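Local coordinates for protein phosphohistidine phosphatase SixA (Escherichia coli, PDB 1UJC) that removes phosphate from phosphohistidine in the HPt domain of the ArcB sensor, part of a multistep His-Asp phosphorelay, at residues 1-6 and 103-108; 8-13 and 22-27; 30-35 and 63-68; 44-49 and 99-104. All blocks are in the same frame, centred on the assembly; numbering follows the deposited sequence.

Contact 1 of 4, residues 1-6 and 103-108; sequences MQVFIM and VLVISH. With WO4 (tungstate(VI)ion), chain C.
L104 lays a methyl group against the backbone of its parallel neighbour: CD1 comes within 3.3 Å of the carbonyl oxygen of F4. The bend at chi2, 55°, turns CD1 back toward the adjoining strand, where it also meets CB of F4 at 3.8 Å. Around this, strands 2-6 and 103-107 run side by side in a parallel ladder, with V103, V105 and S107 giving their N-H groups to Q2, F4 and M6, and F4 and M6 giving theirs to V103 and V105. The bond from M6 N to V105 O is the shortest, 2.6 Å. V3 and I5 bond through their own backbones to strand 133-138 instead, so strand 2-7 is held on both edges. V3 CG1 meets V105 CG2 at 4.1 Å, on the face covered by helices 85-98 and 111-119, while M1 SD passes V103 CG2 at 3.8 Å. Beyond the ladder, H108 donates from ND1 to O2 of the tungstate (2.8 Å), the oxygen lying in the ring plane, and its NE2 pairs with S51. Tungstate is a familiar mimic of phosphate, and this in-plane N-H bond is consistent with H108 gripping a phosphoryl oxygen at the end of the strand.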
loop_
_atom_site.group_PDB
_atom_site.type_symbol
_atom_site.label_atom_id
_atom_site.label_comp_id
_atom_site.label_asym_id
_atom_site.label_seq_id
_atom_site.Cartn_x
_atom_site.Cartn_y
_atom_site.Cartn_z
ATOM N N MET A 1 8.537 -10.308 8.211
ATOM C CA MET A 1 8.567 -8.939 7.623
ATOM C C MET A 1 7.186 -8.309 7.631
ATOM O O MET A 1 6.209 -8.931 7.217
ATOM C CB MET A 1 9.100 -8.987 6.187
ATOM C CG MET A 1 9.146 -7.630 5.491
ATOM S SD MET A 1 9.893 -7.684 3.831
ATOM C CE MET A 1 8.473 -8.225 2.817
ATOM N N GLN A 2 7.109 -7.072 8.107
ATOM C CA GLN A 2 5.845 -6.352 8.164
ATOM C C GLN A 2 5.535 -5.730 6.812
ATOM O O GLN A 2 6.341 -4.991 6.259
ATOM C CB GLN A 2 5.900 -5.245 9.218
ATOM C CG GLN A 2 5.926 -5.725 10.662
ATOM C CD GLN A 2 4.781 -6.666 10.989
ATOM O OE1 GLN A 2 4.889 -7.877 10.806
ATOM N NE2 GLN A 2 3.669 -6.108 11.460
ATOM N N VAL A 3 4.366 -6.044 6.272
ATOM C CA VAL A 3 3.970 -5.488 4.992
ATOM C C VAL A 3 2.730 -4.642 5.198
ATOM O O VAL A 3 1.747 -5.108 5.768
ATOM C CB VAL A 3 3.661 -6.595 3.964
ATOM C CG1 VAL A 3 3.279 -5.973 2.633
ATOM C CG2 VAL A 3 4.874 -7.500 3.801
ATOM N N PHE A 4 2.786 -3.391 4.760
ATOM C CA PHE A 4 1.644 -2.501 4.889
ATOM C C PHE A 4 1.105 -2.198 3.503
ATOM O O PHE A 4 1.731 -1.479 2.726
ATOM C CB PHE A 4 2.040 -1.204 5.593
ATOM C CG PHE A 4 2.571 -1.412 6.982
ATOM C CD1 PHE A 4 3.933 -1.551 7.207
ATOM C CD2 PHE A 4 1.700 -1.487 8.064
ATOM C CE1 PHE A 4 4.424 -1.760 8.491
ATOM C CE2 PHE A 4 2.183 -1.696 9.356
ATOM C CZ PHE A 4 3.546 -1.833 9.569
ATOM N N ILE A 5 -0.062 -2.755 3.204
ATOM C CA ILE A 5 -0.697 -2.579 1.907
ATOM C C ILE A 5 -1.687 -1.429 1.960
ATOM O O ILE A 5 -2.623 -1.434 2.763
ATOM C CB ILE A 5 -1.418 -3.872 1.495
ATOM C CG1 ILE A 5 -0.417 -5.035 1.518
ATOM C CG2 ILE A 5 -2.040 -3.709 0.115
ATOM C CD1 ILE A 5 -1.017 -6.392 1.275
ATOM N N MET A 6 -1.486 -0.444 1.094
ATOM C CA MET A 6 -2.350 0.723 1.077
ATOM C C MET A 6 -2.988 1.030 -0.272
ATOM O O MET A 6 -2.355 0.916 -1.320
ATOM C CB MET A 6 -1.554 1.939 1.564
ATOM C CG MET A 6 -2.300 3.260 1.557
ATOM S SD MET A 6 -1.271 4.569 2.265
ATOM C CE MET A 6 -2.539 5.738 2.852
ATOM N N VAL A 103 7.835 -3.048 4.719
ATOM C CA VAL A 103 7.582 -2.476 3.404
ATOM C C VAL A 103 6.187 -1.879 3.328
ATOM O O VAL A 103 5.229 -2.459 3.838
ATOM C CB VAL A 103 7.690 -3.553 2.290
ATOM C CG1 VAL A 103 7.469 -2.917 0.926
ATOM C CG2 VAL A 103 9.042 -4.243 2.348
ATOM N N LEU A 104 6.083 -0.712 2.697
ATOM C CA LEU A 104 4.797 -0.048 2.505
ATOM C C LEU A 104 4.480 -0.168 1.018
ATOM O O LEU A 104 5.270 0.266 0.177
ATOM C CB LEU A 104 4.870 1.429 2.903
ATOM C CG LEU A 104 3.657 2.291 2.523
ATOM C CD1 LEU A 104 2.376 1.691 3.087
ATOM C CD2 LEU A 104 3.855 3.704 3.042
ATOM N N VAL A 105 3.338 -0.779 0.707
ATOM C CA VAL A 105 2.904 -0.986 -0.677
ATOM C C VAL A 105 1.678 -0.130 -0.978
ATOM O O VAL A 105 0.639 -0.280 -0.338
ATOM C CB VAL A 105 2.529 -2.471 -0.928
ATOM C CG1 VAL A 105 2.135 -2.676 -2.391
ATOM C CG2 VAL A 105 3.691 -3.375 -0.552
ATOM N N ILE A 106 1.799 0.771 -1.949
ATOM C CA ILE A 106 0.691 1.644 -2.319
ATOM C C ILE A 106 0.192 1.205 -3.686
ATOM O O ILE A 106 0.944 1.223 -4.662
ATOM C CB ILE A 106 1.140 3.120 -2.356
ATOM C CG1 ILE A 106 1.571 3.562 -0.955
ATOM C CG2 ILE A 106 0.006 3.996 -2.844
ATOM C CD1 ILE A 106 2.073 4.996 -0.885
ATOM N N SER A 107 -1.079 0.816 -3.757
ATOM C CA SER A 107 -1.637 0.319 -5.007
ATOM C C SER A 107 -3.099 0.682 -5.259
ATOM O O SER A 107 -3.566 1.746 -4.855
ATOM C CB SER A 107 -1.465 -1.201 -5.054
ATOM O OG SER A 107 -1.759 -1.727 -6.333
ATOM N N HIS A 108 -3.814 -0.214 -5.938
ATOM C CA HIS A 108 -5.210 0.024 -6.272
ATOM C C HIS A 108 -6.072 -1.219 -6.132
ATOM O O HIS A 108 -5.575 -2.327 -5.907
ATOM C CB HIS A 108 -5.361 0.477 -7.731
ATOM C CG HIS A 108 -4.253 1.346 -8.237
ATOM N ND1 HIS A 108 -4.476 2.611 -8.737
ATOM C CD2 HIS A 108 -2.927 1.115 -8.378
ATOM C CE1 HIS A 108 -3.335 3.121 -9.162
ATOM N NE2 HIS A 108 -2.379 2.234 -8.956
HETATM W W WO4 C . -8.657 2.824 -7.680
HETATM O O1 WO4 C . -8.274 1.851 -6.299
HETATM O O2 WO4 C . -7.232 3.083 -8.632
HETATM O O3 WO4 C . -9.457 4.284 -7.215
HETATM O O4 WO4 C . -9.766 1.948 -8.678
#

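Contact 2 of 4, residues 8-13 and 22-27. With WO4 (tungstate(VI)ion), chain C.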
loop_
_atom_site.group_PDB
_atom_site.type_symbol
_atom_site.label_atom_id
_atom_site.label_comp_id
_atom_site.label_asym_id
_atom_site.label_seq_id
_atom_site.Cartn_x
_atom_site.Cartn_y
_atom_site.Cartn_z
ATOM N N HIS A 8 -4.474 3.708 -2.827
ATOM C CA HIS A 8 -4.258 5.119 -3.099
ATOM C C HIS A 8 -5.447 5.920 -2.561
ATOM O O HIS A 8 -6.532 5.374 -2.361
ATOM C CB HIS A 8 -4.124 5.333 -4.605
ATOM C CG HIS A 8 -5.400 5.114 -5.350
ATOM N ND1 HIS A 8 -6.447 6.007 -5.300
ATOM C CD2 HIS A 8 -5.820 4.083 -6.121
ATOM C CE1 HIS A 8 -7.459 5.536 -6.006
ATOM N NE2 HIS A 8 -7.103 4.369 -6.515
ATOM N N GLY A 9 -5.233 7.213 -2.331
ATOM C CA GLY A 9 -6.290 8.061 -1.809
ATOM C C GLY A 9 -7.320 8.473 -2.846
ATOM O O GLY A 9 -7.141 8.239 -4.040
ATOM N N ASP A 10 -8.406 9.080 -2.376
ATOM C CA ASP A 10 -9.491 9.550 -3.227
ATOM C C ASP A 10 -8.914 10.332 -4.412
ATOM O O ASP A 10 -8.076 11.218 -4.234
ATOM C CB ASP A 10 -10.431 10.437 -2.405
ATOM C CG ASP A 10 -11.678 10.833 -3.167
ATOM O OD1 ASP A 10 -12.504 9.953 -3.489
ATOM O OD2 ASP A 10 -11.832 12.032 -3.446
ATOM N N ALA A 11 -9.369 10.008 -5.618
ATOM C CA ALA A 11 -8.849 10.659 -6.813
ATOM C C ALA A 11 -9.913 11.247 -7.732
ATOM O O ALA A 11 -11.033 10.745 -7.807
ATOM C CB ALA A 11 -7.993 9.671 -7.593
ATOM N N ALA A 12 -9.542 12.308 -8.442
ATOM C CA ALA A 12 -10.451 12.961 -9.373
ATOM C C ALA A 12 -10.961 11.931 -10.372
ATOM O O ALA A 12 -10.206 11.077 -10.843
ATOM C CB ALA A 12 -9.733 14.085 -10.097
ATOM N N LEU A 13 -12.248 12.013 -10.692
ATOM C CA LEU A 13 -12.855 11.079 -11.630
ATOM C C LEU A 13 -12.437 11.313 -13.074
ATOM O O LEU A 13 -12.306 10.363 -13.854
ATOM C CB LEU A 13 -14.379 11.148 -11.528
ATOM C CG LEU A 13 -14.993 10.344 -10.381
ATOM C CD1 LEU A 13 -16.484 10.610 -10.298
ATOM C CD2 LEU A 13 -14.718 8.859 -10.608
ATOM N N PRO A 22 -5.213 12.679 -10.970
ATOM C CA PRO A 22 -4.553 13.142 -9.747
ATOM C C PRO A 22 -5.382 12.864 -8.492
ATOM O O PRO A 22 -6.546 12.465 -8.570
ATOM C CB PRO A 22 -4.387 14.634 -9.999
ATOM C CG PRO A 22 -5.660 14.962 -10.727
ATOM C CD PRO A 22 -5.783 13.814 -11.721
ATOM N N LEU A 23 -4.773 13.087 -7.334
ATOM C CA LEU A 23 -5.452 12.876 -6.065
ATOM C C LEU A 23 -6.323 14.099 -5.786
ATOM O O LEU A 23 -6.031 15.191 -6.260
ATOM C CB LEU A 23 -4.405 12.708 -4.959
ATOM C CG LEU A 23 -4.496 11.532 -3.980
ATOM C CD1 LEU A 23 -4.932 10.254 -4.699
ATOM C CD2 LEU A 23 -3.137 11.345 -3.315
ATOM N N THR A 24 -7.411 13.917 -5.048
ATOM C CA THR A 24 -8.267 15.049 -4.701
ATOM C C THR A 24 -7.737 15.617 -3.385
ATOM O O THR A 24 -6.914 14.992 -2.712
ATOM C CB THR A 24 -9.721 14.622 -4.448
ATOM O OG1 THR A 24 -9.774 13.841 -3.247
ATOM C CG2 THR A 24 -10.262 13.801 -5.616
ATOM N N THR A 25 -8.220 16.798 -3.019
ATOM C CA THR A 25 -7.819 17.439 -1.778
ATOM C C THR A 25 -8.103 16.504 -0.607
ATOM O O THR A 25 -7.258 16.322 0.269
ATOM C CB THR A 25 -8.590 18.755 -1.586
ATOM O OG1 THR A 25 -8.193 19.677 -2.609
ATOM C CG2 THR A 25 -8.310 19.354 -0.227
ATOM N N ASN A 26 -9.293 15.913 -0.600
ATOM C CA ASN A 26 -9.695 14.983 0.454
ATOM C C ASN A 26 -8.774 13.768 0.419
ATOM O O ASN A 26 -8.332 13.288 1.462
ATOM C CB ASN A 26 -11.155 14.552 0.251
ATOM C CG ASN A 26 -11.568 13.412 1.170
ATOM O OD1 ASN A 26 -11.668 13.576 2.392
ATOM N ND2 ASN A 26 -11.806 12.243 0.581
ATOM N N GLY A 27 -8.486 13.282 -0.786
ATOM C CA GLY A 27 -7.605 12.137 -0.933
ATOM C C GLY A 27 -6.253 12.427 -0.312
ATOM O O GLY A 27 -5.623 11.541 0.267
HETATM W W WO4 C . -8.657 2.824 -7.680
HETATM O O1 WO4 C . -8.274 1.851 -6.299
HETATM O O2 WO4 C . -7.232 3.083 -8.632
HETATM O O3 WO4 C . -9.457 4.284 -7.215
HETATM O O4 WO4 C . -9.766 1.948 -8.678
#
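D10 and T24 meet through two bonds, one between side chains and one through the backbone. OD2 of D10 accepts from T24 OG1 at 2.7 Å through its anti lone pair, while T24 N reaches D10 O almost straight, at 176°. The same hydroxyl oxygen accepts from G27 N at 2.8 Å, a capping bond that makes T24 the N-cap of helix 25-40. Its chi1 of 68° sets OG1 between the backbone N and the carbonyl carbon, within reach of the first helical turn and of D10 together. Two residues on, A12 N donates to P22 O at 3.0 Å, and A11 and L23 form a single bridge of backbones.

The sequence entering this loop, R7-H8-G9, matches the RHG motif of the histidine phosphatase superfamily, whose histidine takes up the phosphoryl group in relatives. Here H8 NE2 lies 2.5 Å from tungsten, a placement consistent with that role, and R7, R55, H108 and L109 complete the pocket. ND1 of H8 donates to G9 O at 2.7 Å, with the oxygen in the ring plane, which fixes the rotation of the imidazole.

Outward from these bonds the packing is close. CD1 of L23 lies 3.1 Å from G9 O, and CG2 of T24 sits at 3.3 Å from A12 N. Neither glycine could carry a CB here: on G27 it would run into D10 O, on G9 into G27 O. The side chains of N26 and D10 cross at about a right angle, ND2 nearest CB of D10, and P22 CG rests against A12 CB. Helix 54-66 borders the loop, where G9 N bonds to T59 and L23 N to Q58.

Contact 3 of 4, residues 30-35 and 63-68; sequences ESRLMA and VGDCLN. With CA (calcium ion), chain B.
A35 and V63 bring their CA atoms to 5.0 Å, the closest CA pair between the two segments. Residues 30-35 are helical throughout, whereas 63-68 run from the later part of helix 54-66 into the following loop, and V63 O accepts from both C66 N and L67 N. The small side chain of A35 permits the close approach: its CB touches V63 CG1 at 3.8 Å and also CB of C66, while both methyls of L67 approach the carbonyl oxygen of A35.

Beside this apolar patch R32 runs past C66 toward D65. CG is anti to the carbonyl carbon (chi1 -84°), and the chain beyond it is extended as far as NE, passing the sulfur of C66, which lies 3.4 Å from CG and near the plane of the guanidinium at its edge. At the far end NH2 forms a salt bridge with OD2 of D65 at 2.6 Å, the two flat groups turned 28° apart; NH1 pairs with E62. A methionine in place of R32 would probably leave the carboxylates of D65 and E62 without their cationic mate. D65 also offers its carbonyl oxygen to a calcium ion at 2.6 Å, where five waters complete the shell, and one of them donates to C66 O.

The pairing joins helix 25-40 to helix 54-66 on one side of the central sheet. V63 packs on L104 and M6, M34 also meets M6, and L67 returns to helix 25-40 at L38 and K39, while E30 reaches K156 near the C terminus.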
loop_
_atom_site.group_PDB
_atom_site.type_symbol
_atom_site.label_atom_id
_atom_site.label_comp_id
_atom_site.label_asym_id
_atom_site.label_seq_id
_atom_site.Cartn_x
_atom_site.Cartn_y
_atom_site.Cartn_z
ATOM N N GLU A 30 -6.853 12.673 3.702
ATOM C CA GLU A 30 -6.973 11.357 4.317
ATOM C C GLU A 30 -5.687 10.555 4.245
ATOM O O GLU A 30 -5.396 9.766 5.144
ATOM C CB GLU A 30 -8.097 10.557 3.668
ATOM C CG GLU A 30 -9.445 11.224 3.756
ATOM C CD GLU A 30 -10.562 10.279 3.398
ATOM O OE1 GLU A 30 -10.420 9.555 2.388
ATOM O OE2 GLU A 30 -11.580 10.265 4.123
ATOM N N SER A 31 -4.918 10.743 3.180
ATOM C CA SER A 31 -3.666 10.015 3.063
ATOM C C SER A 31 -2.692 10.482 4.141
ATOM O O SER A 31 -1.936 9.680 4.690
ATOM C CB SER A 31 -3.067 10.194 1.668
ATOM O OG SER A 31 -3.726 9.345 0.741
ATOM N N ARG A 32 -2.718 11.780 4.446
ATOM C CA ARG A 32 -1.851 12.334 5.482
ATOM C C ARG A 32 -2.345 11.846 6.840
ATOM O O ARG A 32 -1.556 11.601 7.755
ATOM C CB ARG A 32 -1.862 13.871 5.454
ATOM C CG ARG A 32 -0.899 14.504 4.450
ATOM C CD ARG A 32 -0.594 15.964 4.822
ATOM N NE ARG A 32 0.621 16.456 4.171
ATOM C CZ ARG A 32 0.649 17.077 2.994
ATOM N NH1 ARG A 32 -0.475 17.298 2.332
ATOM N NH2 ARG A 32 1.803 17.468 2.470
ATOM N N LEU A 33 -3.663 11.703 6.953
ATOM C CA LEU A 33 -4.292 11.239 8.185
ATOM C C LEU A 33 -3.786 9.838 8.533
ATOM O O LEU A 33 -3.383 9.572 9.671
ATOM C CB LEU A 33 -5.813 11.218 8.004
ATOM C CG LEU A 33 -6.702 11.031 9.235
ATOM C CD1 LEU A 33 -6.394 12.116 10.263
ATOM C CD2 LEU A 33 -8.170 11.111 8.814
ATOM N N MET A 34 -3.807 8.944 7.547
ATOM C CA MET A 34 -3.345 7.572 7.741
ATOM C C MET A 34 -1.836 7.535 7.991
ATOM O O MET A 34 -1.346 6.718 8.774
ATOM C CB MET A 34 -3.678 6.723 6.515
ATOM C CG MET A 34 -5.166 6.484 6.295
ATOM S SD MET A 34 -5.929 5.519 7.620
ATOM C CE MET A 34 -5.067 3.985 7.439
ATOM N N ALA A 35 -1.105 8.419 7.321
ATOM C CA ALA A 35 0.343 8.492 7.480
ATOM C C ALA A 35 0.693 8.836 8.924
ATOM O O ALA A 35 1.550 8.198 9.535
ATOM C CB ALA A 35 0.919 9.540 6.540
ATOM N N VAL A 63 2.032 10.848 2.030
ATOM C CA VAL A 63 2.414 10.039 3.175
ATOM C C VAL A 63 3.831 10.382 3.611
ATOM O O VAL A 63 4.090 10.587 4.796
ATOM C CB VAL A 63 2.338 8.535 2.844
ATOM C CG1 VAL A 63 2.988 7.719 3.952
ATOM C CG2 VAL A 63 0.885 8.119 2.677
ATOM N N GLY A 64 4.740 10.443 2.643
ATOM C CA GLY A 64 6.129 10.757 2.930
ATOM C C GLY A 64 6.300 12.101 3.608
ATOM O O GLY A 64 7.326 12.363 4.243
ATOM N N ASP A 65 5.294 12.957 3.473
ATOM C CA ASP A 65 5.332 14.275 4.085
ATOM C C ASP A 65 5.055 14.215 5.580
ATOM O O ASP A 65 5.439 15.114 6.307
ATOM C CB ASP A 65 4.310 15.206 3.431
ATOM C CG ASP A 65 4.822 15.835 2.149
ATOM O OD1 ASP A 65 5.973 15.557 1.751
ATOM O OD2 ASP A 65 4.065 16.613 1.543
ATOM N N CYS A 66 4.392 13.158 6.041
ATOM C CA CYS A 66 4.069 13.043 7.459
ATOM C C CYS A 66 4.816 11.915 8.162
ATOM O O CYS A 66 5.003 11.942 9.381
ATOM C CB CYS A 66 2.563 12.827 7.632
ATOM S SG CYS A 66 1.512 14.010 6.763
ATOM N N LEU A 67 5.247 10.928 7.390
ATOM C CA LEU A 67 5.948 9.771 7.935
ATOM C C LEU A 67 7.343 9.671 7.318
ATOM O O LEU A 67 7.509 9.870 6.117
ATOM C CB LEU A 67 5.126 8.517 7.621
ATOM C CG LEU A 67 5.480 7.131 8.156
ATOM C CD1 LEU A 67 5.369 7.103 9.667
ATOM C CD2 LEU A 67 4.513 6.118 7.554
ATOM N N ASN A 68 8.348 9.375 8.136
ATOM C CA ASN A 68 9.712 9.257 7.628
ATOM C C ASN A 68 9.796 8.052 6.697
ATOM O O ASN A 68 9.684 6.908 7.145
ATOM C CB ASN A 68 10.716 9.080 8.779
ATOM C CG ASN A 68 10.582 10.150 9.855
ATOM O OD1 ASN A 68 10.299 11.315 9.560
ATOM N ND2 ASN A 68 10.809 9.763 11.111
HETATM CA CA CA B . 5.782 17.071 7.997
HETATM O O HOH W 1 5.771 14.801 9.666
HETATM O O HOH W 2 5.865 18.606 5.664
HETATM O O HOH W 3 8.379 16.096 7.379
HETATM O O HOH W 4 4.375 19.479 8.255
HETATM O O HOH W 5 3.120 17.232 7.264
#

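Contact 4 of 4, residues 44-49 and 99-104; sequences EIERVL and GVASVL
S102 places its hydroxyl between E44 O and E46 N. OG takes the gap between its own backbone N and carbonyl carbon (chi1 57°), from where it accepts from E46 N at 3.1 Å and donates to E44 O in a bond modelled at 2.5 Å, a length too short to be trusted exactly. An alanine in place of S102 would probably leave E44 O without its donor, and E46 N with little more than its weak bond to S102 O. E46, extended beyond CG, reaches the V100-A101 backbone, where OE1 accepts from A101 N at 3.0 Å, met from above the carboxylate plane. R47 and V100 cross at about a right angle, with NH1 3.5 Å from CG2 of the valine; R47 also makes salt bridges to E74 and E98. Further on, L49 sets CG against V103 CG1 at 3.7 Å, and on the other face I45 brings CG2 as close to L104 CB. R47 N and L49 N donate to S102 O and L104 O, and L104 N to R47 O.

In the parallel part of the mixed central sheet, strand 47-50 thus flanks strand 102-107 opposite strand 2-7. Helix 85-98 covers R47, L49, V100 and V103; I45 touches L69 and F4.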
loop_
_atom_site.group_PDB
_atom_site.type_symbol
_atom_site.label_atom_id
_atom_site.label_comp_id
_atom_site.label_asym_id
_atom_site.label_seq_id
_atom_site.Cartn_x
_atom_site.Cartn_y
_atom_site.Cartn_z
ATOM N N GLU A 44 8.093 2.008 11.298
ATOM C CA GLU A 44 9.317 2.421 10.628
ATOM C C GLU A 44 9.357 1.699 9.288
ATOM O O GLU A 44 9.575 0.487 9.241
ATOM C CB GLU A 44 10.534 2.019 11.460
ATOM C CG GLU A 44 10.393 2.297 12.950
ATOM C CD GLU A 44 11.596 1.826 13.752
ATOM O OE1 GLU A 44 11.991 0.647 13.604
ATOM O OE2 GLU A 44 12.144 2.629 14.538
ATOM N N ILE A 45 9.141 2.438 8.205
ATOM C CA ILE A 45 9.132 1.843 6.872
ATOM C C ILE A 45 10.526 1.799 6.274
ATOM O O ILE A 45 11.157 2.834 6.078
ATOM C CB ILE A 45 8.208 2.627 5.919
ATOM C CG1 ILE A 45 6.800 2.727 6.520
ATOM C CG2 ILE A 45 8.157 1.947 4.564
ATOM C CD1 ILE A 45 6.121 1.396 6.734
ATOM N N GLU A 46 10.995 0.591 5.978
ATOM C CA GLU A 46 12.326 0.392 5.412
ATOM C C GLU A 46 12.337 0.470 3.891
ATOM O O GLU A 46 13.289 0.975 3.293
ATOM C CB GLU A 46 12.890 -0.968 5.844
ATOM C CG GLU A 46 14.351 -1.195 5.433
ATOM C CD GLU A 46 14.875 -2.574 5.810
ATOM O OE1 GLU A 46 14.637 -3.016 6.951
ATOM O OE2 GLU A 46 15.538 -3.211 4.964
ATOM N N ARG A 47 11.282 -0.038 3.265
ATOM C CA ARG A 47 11.189 -0.032 1.811
ATOM C C ARG A 47 9.800 0.378 1.336
ATOM O O ARG A 47 8.803 0.156 2.029
ATOM C CB ARG A 47 11.530 -1.423 1.266
ATOM C CG ARG A 47 12.979 -1.840 1.494
ATOM C CD ARG A 47 13.911 -1.112 0.532
ATOM N NE ARG A 47 13.898 -1.715 -0.798
ATOM C CZ ARG A 47 14.482 -2.872 -1.102
ATOM N NH1 ARG A 47 15.130 -3.557 -0.166
ATOM N NH2 ARG A 47 14.426 -3.341 -2.344
ATOM N N VAL A 48 9.741 0.968 0.146
ATOM C CA VAL A 48 8.479 1.409 -0.424
ATOM C C VAL A 48 8.306 0.948 -1.868
ATOM O O VAL A 48 9.188 1.143 -2.706
ATOM C CB VAL A 48 8.369 2.942 -0.370
ATOM C CG1 VAL A 48 7.077 3.399 -1.021
ATOM C CG2 VAL A 48 8.442 3.405 1.072
ATOM N N LEU A 49 7.158 0.334 -2.143
ATOM C CA LEU A 49 6.824 -0.158 -3.475
ATOM C C LEU A 49 5.556 0.583 -3.879
ATOM O O LEU A 49 4.580 0.600 -3.129
ATOM C CB LEU A 49 6.565 -1.666 -3.433
ATOM C CG LEU A 49 7.644 -2.512 -2.750
ATOM C CD1 LEU A 49 7.226 -3.979 -2.742
ATOM C CD2 LEU A 49 8.968 -2.340 -3.478
ATOM N N GLY A 99 16.130 -9.742 4.124
ATOM C CA GLY A 99 16.305 -9.214 5.462
ATOM C C GLY A 99 15.451 -7.985 5.729
ATOM O O GLY A 99 15.366 -7.528 6.860
ATOM N N VAL A 100 14.810 -7.450 4.695
ATOM C CA VAL A 100 13.963 -6.269 4.861
ATOM C C VAL A 100 12.972 -6.454 6.016
ATOM O O VAL A 100 12.247 -7.451 6.077
ATOM C CB VAL A 100 13.194 -5.965 3.563
ATOM C CG1 VAL A 100 12.225 -4.816 3.780
ATOM C CG2 VAL A 100 14.176 -5.627 2.458
ATOM N N ALA A 101 12.936 -5.483 6.925
ATOM C CA ALA A 101 12.060 -5.554 8.093
ATOM C C ALA A 101 10.630 -5.069 7.865
ATOM O O ALA A 101 9.703 -5.554 8.511
ATOM C CB ALA A 101 12.684 -4.784 9.263
ATOM N N SER A 102 10.447 -4.120 6.953
ATOM C CA SER A 102 9.115 -3.590 6.691
ATOM C C SER A 102 9.008 -2.923 5.329
ATOM O O SER A 102 9.960 -2.298 4.851
ATOM C CB SER A 102 8.738 -2.585 7.776
ATOM O OG SER A 102 9.700 -1.549 7.840
ATOM N N VAL A 103 7.835 -3.048 4.719
ATOM C CA VAL A 103 7.582 -2.476 3.404
ATOM C C VAL A 103 6.187 -1.879 3.328
ATOM O O VAL A 103 5.229 -2.459 3.838
ATOM C CB VAL A 103 7.690 -3.553 2.290
ATOM C CG1 VAL A 103 7.469 -2.917 0.926
ATOM C CG2 VAL A 103 9.042 -4.243 2.348
ATOM N N LEU A 104 6.083 -0.712 2.697
ATOM C CA LEU A 104 4.797 -0.048 2.505
ATOM C C LEU A 104 4.480 -0.168 1.018
ATOM O O LEU A 104 5.270 0.266 0.177
ATOM C CB LEU A 104 4.870 1.429 2.903
ATOM C CG LEU A 104 3.657 2.291 2.523
ATOM C CD1 LEU A 104 2.376 1.691 3.087
ATOM C CD2 LEU A 104 3.855 3.704 3.042
#

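How the contacts relate
From the N terminus, strand 2-7 opens the longest loop, which contact 1 closes only when the chain returns as strand 102-107. Contacts 2 and 3 are nested inside it and come in series: contact 2 closes a short loop at the start of helix 25-40, and contact 3 ties that helix to the end of helix 54-66. Contact 4 begins after the first half of contact 3 and ends after its second, so these two cross, and it finishes on the strand that contact 1 uses. Contacts 1 and 4 thus place strand 102-107 between its two neighbours, contact 3 lays a helix pair against that sheet, and contacts 1 and 2 meet at the tungstate pocket.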